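Local structure of hypoxanthine-guanine phosphoribosyltransferase (Thermus thermophilus, 3ACD) at residues 34-45 with 59-70. The protein probably catalyses the transfer of a phosphoribosyl group to hypoxanthine or guanine, making IMP or GMP in magnesium-dependent purine salvage. Sequence-based numbering, arbitrary orientation.
Sequences YQGKTPHLICVL and IPLPLTMDFIAI
Ile59 meets Leu41 tip to tip, CD1 to CD2, and Leu61 follows by setting its CD1 3.6 Å from CB of Tyr34, where the 34-45 segment turns toward its strand. Pro62 lies crosswise to the methyl of Thr38, and CB of Leu63 sits against the ring of Pro39. At Thr64 the pairing begins: its N binds Pro39 O, while its OG1, placed between backbone N and carbonyl carbon (chi1 56°), bonds ND1 of His40 at 2.6 Å, at the imidazole edge; Arg96 also binds this hydroxyl. The ring is held from its other nitrogen too, since a water links NE2 (2.8 Å) to Asp66 OD2 (2.6 Å), which also accepts the backbone N-H groups of Arg90 and Leu91. A leucine in place of His40 would probably leave Thr64 OG1 and the water each short of a partner. Phe67, on the other face, receives CB of Cys43 at CD1 (3.5 Å), with SG obliquely placed 4.8 Å from the ring centroid, and its ring packs edge-to-face on Phe49 of the second subunit. Ile68 lays CD1 across CG2 of Ile42, and Ile70 CG2 touches Val44 CG1 (3.5 Å). Backbone bonds alternating in direction, with helix 49-56 joining the strands in sequence and packing on the Leu41, Cys43 and Met65 face, make this the parallel beta-alpha-beta crossover at one side of the Rossmann-like sheet of type I phosphoribosyltransferases.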
ATOM      1  N   TYR A  34      15.542 -15.392  -4.303  1.00 19.77           N
ATOM      2  CA  TYR A  34      16.306 -14.215  -4.697  1.00 19.37           C
ATOM      3  C   TYR A  34      17.521 -13.910  -3.835  1.00 19.96           C
ATOM      4  O   TYR A  34      17.982 -12.768  -3.787  1.00 20.11           O
ATOM      5  CB  TYR A  34      15.388 -12.992  -4.734  1.00 18.25           C
ATOM      6  CG  TYR A  34      14.424 -13.008  -5.895  1.00 16.78           C
ATOM      7  CD1 TYR A  34      14.646 -12.213  -7.017  1.00 15.36           C
ATOM      8  CD2 TYR A  34      13.310 -13.846  -5.889  1.00 16.40           C
ATOM      9  CE1 TYR A  34      13.783 -12.247  -8.101  1.00 13.80           C
ATOM     10  CE2 TYR A  34      12.441 -13.892  -6.969  1.00 15.40           C
ATOM     11  CZ  TYR A  34      12.683 -13.088  -8.072  1.00 14.99           C
ATOM     12  OH  TYR A  34      11.830 -13.129  -9.147  1.00 14.87           O
ATOM     13  N   GLN A  35      18.046 -14.921  -3.155  1.00 20.64           N
ATOM     14  CA  GLN A  35      19.221 -14.711  -2.321  1.00 23.79           C
ATOM     15  C   GLN A  35      20.339 -14.143  -3.195  1.00 23.56           C
ATOM     16  O   GLN A  35      20.549 -14.599  -4.321  1.00 23.08           O
ATOM     17  CB  GLN A  35      19.664 -16.030  -1.682  1.00 26.94           C
ATOM     18  CG  GLN A  35      19.959 -17.142  -2.677  1.00 33.68           C
ATOM     19  CD  GLN A  35      20.277 -18.463  -1.999  1.00 38.60           C
ATOM     20  OE1 GLN A  35      21.232 -18.565  -1.226  1.00 40.55           O
ATOM     21  NE2 GLN A  35      19.475 -19.484  -2.286  1.00 40.55           N
ATOM     22  N   GLY A  36      21.033 -13.134  -2.679  1.00 24.75           N
ATOM     23  CA  GLY A  36      22.124 -12.521  -3.416  1.00 24.35           C
ATOM     24  C   GLY A  36      21.675 -11.557  -4.499  1.00 25.12           C
ATOM     25  O   GLY A  36      22.501 -10.999  -5.220  1.00 24.06           O
ATOM     26  N   LYS A  37      20.364 -11.357  -4.613  1.00 23.80           N
ATOM     27  CA  LYS A  37      19.812 -10.462  -5.622  1.00 23.47           C
ATOM     28  C   LYS A  37      19.127  -9.270  -4.960  1.00 20.99           C
ATOM     29  O   LYS A  37      18.941  -9.249  -3.748  1.00 18.62           O
ATOM     30  CB  LYS A  37      18.799 -11.217  -6.488  1.00 26.35           C
ATOM     31  CG  LYS A  37      19.283 -12.582  -6.951  1.00 31.99           C
ATOM     32  CD  LYS A  37      20.471 -12.471  -7.890  1.00 34.88           C
ATOM     33  CE  LYS A  37      20.025 -12.098  -9.290  1.00 37.88           C
ATOM     34  NZ  LYS A  37      19.196 -13.183  -9.883  1.00 39.96           N
ATOM     35  N   THR A  38      18.772  -8.274  -5.766  1.00 20.91           N
ATOM     36  CA  THR A  38      18.088  -7.082  -5.272  1.00 20.06           C
ATOM     37  C   THR A  38      16.886  -6.891  -6.186  1.00 18.75           C
ATOM     38  O   THR A  38      16.943  -6.157  -7.173  1.00 18.59           O
ATOM     39  CB  THR A  38      18.995  -5.832  -5.339  1.00 23.12           C
ATOM     40  OG1 THR A  38      19.261  -5.500  -6.706  1.00 29.74           O
ATOM     41  CG2 THR A  38      20.307  -6.095  -4.631  1.00 20.93           C
ATOM     42  N   PRO A  39      15.775  -7.564  -5.868  1.00 16.56           N
ATOM     43  CA  PRO A  39      14.576  -7.453  -6.694  1.00 15.18           C
ATOM     44  C   PRO A  39      13.912  -6.088  -6.674  1.00 13.41           C
ATOM     45  O   PRO A  39      14.137  -5.273  -5.776  1.00 12.47           O
ATOM     46  CB  PRO A  39      13.676  -8.548  -6.132  1.00 15.15           C
ATOM     47  CG  PRO A  39      14.019  -8.535  -4.689  1.00 18.80           C
ATOM     48  CD  PRO A  39      15.529  -8.426  -4.697  1.00 15.81           C
ATOM     49  N   HIS A  40      13.105  -5.855  -7.697  1.00 13.14           N
ATOM     50  CA  HIS A  40      12.352  -4.625  -7.848  1.00 14.03           C
ATOM     51  C   HIS A  40      10.898  -5.066  -7.920  1.00 13.34           C
ATOM     52  O   HIS A  40      10.481  -5.677  -8.903  1.00 15.19           O
ATOM     53  CB  HIS A  40      12.753  -3.920  -9.144  1.00 13.76           C
ATOM     54  CG  HIS A  40      12.012  -2.643  -9.390  1.00 13.36           C
ATOM     55  ND1 HIS A  40      12.038  -1.585  -8.508  1.00 14.54           N
ATOM     56  CD2 HIS A  40      11.231  -2.252 -10.425  1.00 14.34           C
ATOM     57  CE1 HIS A  40      11.306  -0.597  -8.987  1.00 13.71           C
ATOM     58  NE2 HIS A  40      10.804  -0.977 -10.150  1.00 13.43           N
ATOM     59  N   LEU A  41      10.133  -4.774  -6.874  1.00 13.21           N
ATOM     60  CA  LEU A  41       8.730  -5.168  -6.837  1.00 13.71           C
ATOM     61  C   LEU A  41       7.806  -4.066  -7.341  1.00 13.26           C
ATOM     62  O   LEU A  41       7.850  -2.934  -6.866  1.00 12.00           O
ATOM     63  CB  LEU A  41       8.323  -5.570  -5.415  1.00 15.90           C
ATOM     64  CG  LEU A  41       8.872  -6.894  -4.874  1.00 16.70           C
ATOM     65  CD1 LEU A  41      10.386  -6.829  -4.774  1.00 17.79           C
ATOM     66  CD2 LEU A  41       8.267  -7.175  -3.509  1.00 20.54           C
ATOM     67  N   ILE A  42       6.971  -4.410  -8.316  1.00 11.46           N
ATOM     68  CA  ILE A  42       6.035  -3.449  -8.881  1.00 11.50           C
ATOM     69  C   ILE A  42       4.613  -3.788  -8.456  1.00 11.91           C
ATOM     70  O   ILE A  42       4.057  -4.810  -8.860  1.00 12.23           O
ATOM     71  CB  ILE A  42       6.111  -3.448 -10.417  1.00 11.47           C
ATOM     72  CG1 ILE A  42       7.538  -3.103 -10.856  1.00 12.42           C
ATOM     73  CG2 ILE A  42       5.092  -2.464 -10.990  1.00 12.04           C
ATOM     74  CD1 ILE A  42       7.734  -3.092 -12.359  1.00 16.74           C
ATOM     75  N   CYS A  43       4.038  -2.920  -7.632  1.00 11.12           N
ATOM     76  CA  CYS A  43       2.684  -3.101  -7.136  1.00 11.61           C
ATOM     77  C   CYS A  43       1.652  -2.577  -8.128  1.00 11.42           C
ATOM     78  O   CYS A  43       1.701  -1.415  -8.535  1.00 12.43           O
ATOM     79  CB  CYS A  43       2.518  -2.374  -5.801  1.00 13.11           C
ATOM     80  SG  CYS A  43       0.816  -2.361  -5.174  1.00 13.41           S
ATOM     81  N   VAL A  44       0.723  -3.441  -8.526  1.00 11.10           N
ATOM     82  CA  VAL A  44      -0.327  -3.037  -9.448  1.00 13.32           C
ATOM     83  C   VAL A  44      -1.480  -2.452  -8.636  1.00 14.01           C
ATOM     84  O   VAL A  44      -2.228  -3.176  -7.975  1.00 12.66           O
ATOM     85  CB  VAL A  44      -0.837  -4.231 -10.293  1.00 14.36           C
ATOM     86  CG1 VAL A  44      -1.977  -3.781 -11.203  1.00 16.85           C
ATOM     87  CG2 VAL A  44       0.302  -4.795 -11.137  1.00 16.80           C
ATOM     88  N   LEU A  45      -1.607  -1.128  -8.677  1.00 14.86           N
ATOM     89  CA  LEU A  45      -2.661  -0.419  -7.950  1.00 15.43           C
ATOM     90  C   LEU A  45      -4.002  -0.573  -8.666  1.00 15.84           C
ATOM     91  O   LEU A  45      -4.033  -0.796  -9.874  1.00 16.91           O
ATOM     92  CB  LEU A  45      -2.303   1.068  -7.842  1.00 16.14           C
ATOM     93  CG  LEU A  45      -1.092   1.413  -6.974  1.00 16.38           C
ATOM     94  CD1 LEU A  45      -0.754   2.890  -7.119  1.00 18.41           C
ATOM     95  CD2 LEU A  45      -1.400   1.070  -5.524  1.00 18.20           C
ATOM     96  N   ILE A  59      10.019 -10.107   3.247  1.00 14.15           N
ATOM     97  CA  ILE A  59      11.128 -10.379   2.340  1.00 14.20           C
ATOM     98  C   ILE A  59      12.382  -9.665   2.844  1.00 15.75           C
ATOM     99  O   ILE A  59      12.629  -8.504   2.508  1.00 14.23           O
ATOM    100  CB  ILE A  59      10.837  -9.888   0.908  1.00 13.30           C
ATOM    101  CG1 ILE A  59       9.586 -10.575   0.356  1.00 13.86           C
ATOM    102  CG2 ILE A  59      12.032 -10.190   0.003  1.00 14.77           C
ATOM    103  CD1 ILE A  59       9.142 -10.030  -0.988  1.00 12.53           C
ATOM    104  N   PRO A  60      13.184 -10.350   3.670  1.00 17.35           N
ATOM    105  CA  PRO A  60      14.409  -9.748   4.203  1.00 18.24           C
ATOM    106  C   PRO A  60      15.554  -9.734   3.193  1.00 20.00           C
ATOM    107  O   PRO A  60      16.516 -10.494   3.311  1.00 19.65           O
ATOM    108  CB  PRO A  60      14.707 -10.610   5.429  1.00 19.39           C
ATOM    109  CG  PRO A  60      14.225 -11.953   5.005  1.00 19.85           C
ATOM    110  CD  PRO A  60      12.909 -11.643   4.322  1.00 18.12           C
ATOM    111  N   LEU A  61      15.427  -8.856   2.202  1.00 19.48           N
ATOM    112  CA  LEU A  61      16.420  -8.675   1.147  1.00 18.99           C
ATOM    113  C   LEU A  61      16.427  -7.202   0.763  1.00 18.51           C
ATOM    114  O   LEU A  61      15.453  -6.491   1.010  1.00 16.41           O
ATOM    115  CB  LEU A  61      16.045  -9.473  -0.105  1.00 19.38           C
ATOM    116  CG  LEU A  61      16.147 -10.995  -0.135  1.00 20.71           C
ATOM    117  CD1 LEU A  61      15.583 -11.505  -1.459  1.00 22.01           C
ATOM    118  CD2 LEU A  61      17.600 -11.414   0.023  1.00 20.39           C
ATOM    119  N   PRO A  62      17.531  -6.718   0.172  1.00 18.47           N
ATOM    120  CA  PRO A  62      17.553  -5.308  -0.226  1.00 18.08           C
ATOM    121  C   PRO A  62      16.711  -5.268  -1.495  1.00 18.31           C
ATOM    122  O   PRO A  62      16.908  -6.081  -2.400  1.00 17.83           O
ATOM    123  CB  PRO A  62      19.030  -5.052  -0.496  1.00 20.36           C
ATOM    124  CG  PRO A  62      19.493  -6.375  -1.039  1.00 19.76           C
ATOM    125  CD  PRO A  62      18.827  -7.365  -0.102  1.00 17.68           C
ATOM    126  N   LEU A  63      15.757  -4.351  -1.563  1.00 15.62           N
ATOM    127  CA  LEU A  63      14.901  -4.284  -2.736  1.00 14.92           C
ATOM    128  C   LEU A  63      14.319  -2.900  -2.934  1.00 13.33           C
ATOM    129  O   LEU A  63      14.296  -2.089  -2.006  1.00 12.20           O
ATOM    130  CB  LEU A  63      13.772  -5.315  -2.603  1.00 15.24           C
ATOM    131  CG  LEU A  63      12.884  -5.247  -1.351  1.00 17.69           C
ATOM    132  CD1 LEU A  63      11.833  -4.152  -1.504  1.00 18.45           C
ATOM    133  CD2 LEU A  63      12.194  -6.595  -1.150  1.00 15.74           C
ATOM    134  N   THR A  64      13.860  -2.637  -4.154  1.00 13.29           N
ATOM    135  CA  THR A  64      13.250  -1.359  -4.492  1.00 13.59           C
ATOM    136  C   THR A  64      11.810  -1.629  -4.906  1.00 13.48           C
ATOM    137  O   THR A  64      11.426  -2.781  -5.136  1.00 13.40           O
ATOM    138  CB  THR A  64      13.998  -0.651  -5.647  1.00 13.11           C
ATOM    139  OG1 THR A  64      14.049  -1.511  -6.791  1.00 13.58           O
ATOM    140  CG2 THR A  64      15.415  -0.297  -5.219  1.00 14.79           C
ATOM    141  N   MET A  65      11.014  -0.571  -5.007  1.00 12.46           N
ATOM    142  CA  MET A  65       9.611  -0.724  -5.361  1.00 13.44           C
ATOM    143  C   MET A  65       9.123   0.379  -6.282  1.00 13.77           C
ATOM    144  O   MET A  65       9.735   1.443  -6.392  1.00 12.68           O
ATOM    145  CB  MET A  65       8.735  -0.678  -4.099  1.00 14.69           C
ATOM    146  CG  MET A  65       9.163  -1.577  -2.943  1.00 16.40           C
ATOM    147  SD  MET A  65       8.113  -1.246  -1.487  1.00 17.34           S
ATOM    148  CE  MET A  65       9.019  -2.130  -0.191  1.00 18.85           C
ATOM    149  N   ASP A  66       8.000   0.111  -6.934  1.00 14.11           N
ATOM    150  CA  ASP A  66       7.357   1.086  -7.791  1.00 15.83           C
ATOM    151  C   ASP A  66       5.875   0.723  -7.813  1.00 16.72           C
ATOM    152  O   ASP A  66       5.487  -0.377  -7.401  1.00 13.21           O
ATOM    153  CB  ASP A  66       7.942   1.074  -9.208  1.00 17.21           C
ATOM    154  CG  ASP A  66       7.854   2.435  -9.875  1.00 19.83           C
ATOM    155  OD1 ASP A  66       7.134   3.307  -9.342  1.00 17.37           O
ATOM    156  OD2 ASP A  66       8.495   2.638 -10.928  1.00 22.58           O
ATOM    157  N   PHE A  67       5.054   1.656  -8.278  1.00 16.91           N
ATOM    158  CA  PHE A  67       3.615   1.454  -8.341  1.00 20.75           C
ATOM    159  C   PHE A  67       3.103   1.841  -9.720  1.00 22.86           C
ATOM    160  O   PHE A  67       3.549   2.833 -10.299  1.00 25.71           O
ATOM    161  CB  PHE A  67       2.928   2.311  -7.274  1.00 19.87           C
ATOM    162  CG  PHE A  67       3.278   1.920  -5.869  1.00 21.24           C
ATOM    163  CD1 PHE A  67       2.451   1.068  -5.143  1.00 20.33           C
ATOM    164  CD2 PHE A  67       4.459   2.365  -5.284  1.00 22.39           C
ATOM    165  CE1 PHE A  67       2.794   0.663  -3.855  1.00 22.87           C
ATOM    166  CE2 PHE A  67       4.812   1.965  -3.994  1.00 24.04           C
ATOM    167  CZ  PHE A  67       3.979   1.112  -3.281  1.00 24.15           C
ATOM    168  N   ILE A  68       2.177   1.049 -10.245  1.00 22.15           N
ATOM    169  CA  ILE A  68       1.600   1.322 -11.554  1.00 22.92           C
ATOM    170  C   ILE A  68       0.099   1.060 -11.525  1.00 23.87           C
ATOM    171  O   ILE A  68      -0.379   0.234 -10.751  1.00 20.40           O
ATOM    172  CB  ILE A  68       2.226   0.428 -12.639  1.00 23.35           C
ATOM    173  CG1 ILE A  68       1.994  -1.044 -12.291  1.00 22.15           C
ATOM    174  CG2 ILE A  68       3.705   0.730 -12.771  1.00 26.21           C
ATOM    175  CD1 ILE A  68       2.517  -2.010 -13.323  1.00 26.11           C
ATOM    176  N   ALA A  69      -0.640   1.771 -12.365  1.00 27.49           N
ATOM    177  CA  ALA A  69      -2.083   1.592 -12.447  1.00 30.33           C
ATOM    178  C   ALA A  69      -2.411   1.115 -13.855  1.00 32.88           C
ATOM    179  O   ALA A  69      -1.969   1.711 -14.836  1.00 32.00           O
ATOM    180  CB  ALA A  69      -2.798   2.902 -12.149  1.00 30.79           C
ATOM    181  N   ILE A  70      -3.178   0.034 -13.948  1.00 36.53           N
ATOM    182  CA  ILE A  70      -3.556  -0.533 -15.236  1.00 40.55           C
ATOM    183  C   ILE A  70      -5.050  -0.863 -15.243  1.00 42.86           C
ATOM    184  O   ILE A  70      -5.665  -1.007 -14.187  1.00 43.02           O
ATOM    185  CB  ILE A  70      -2.744  -1.819 -15.521  1.00 42.38           C
ATOM    186  CG1 ILE A  70      -3.080  -2.364 -16.910  1.00 43.11           C
ATOM    187  CG2 ILE A  70      -3.030  -2.859 -14.451  1.00 43.58           C
ATOM    188  CD1 ILE A  70      -2.650  -1.459 -18.040  1.00 44.05           C
TER
HETATM  189  O   HOH W   1       9.710   0.674 -12.090  1.00 16.65           O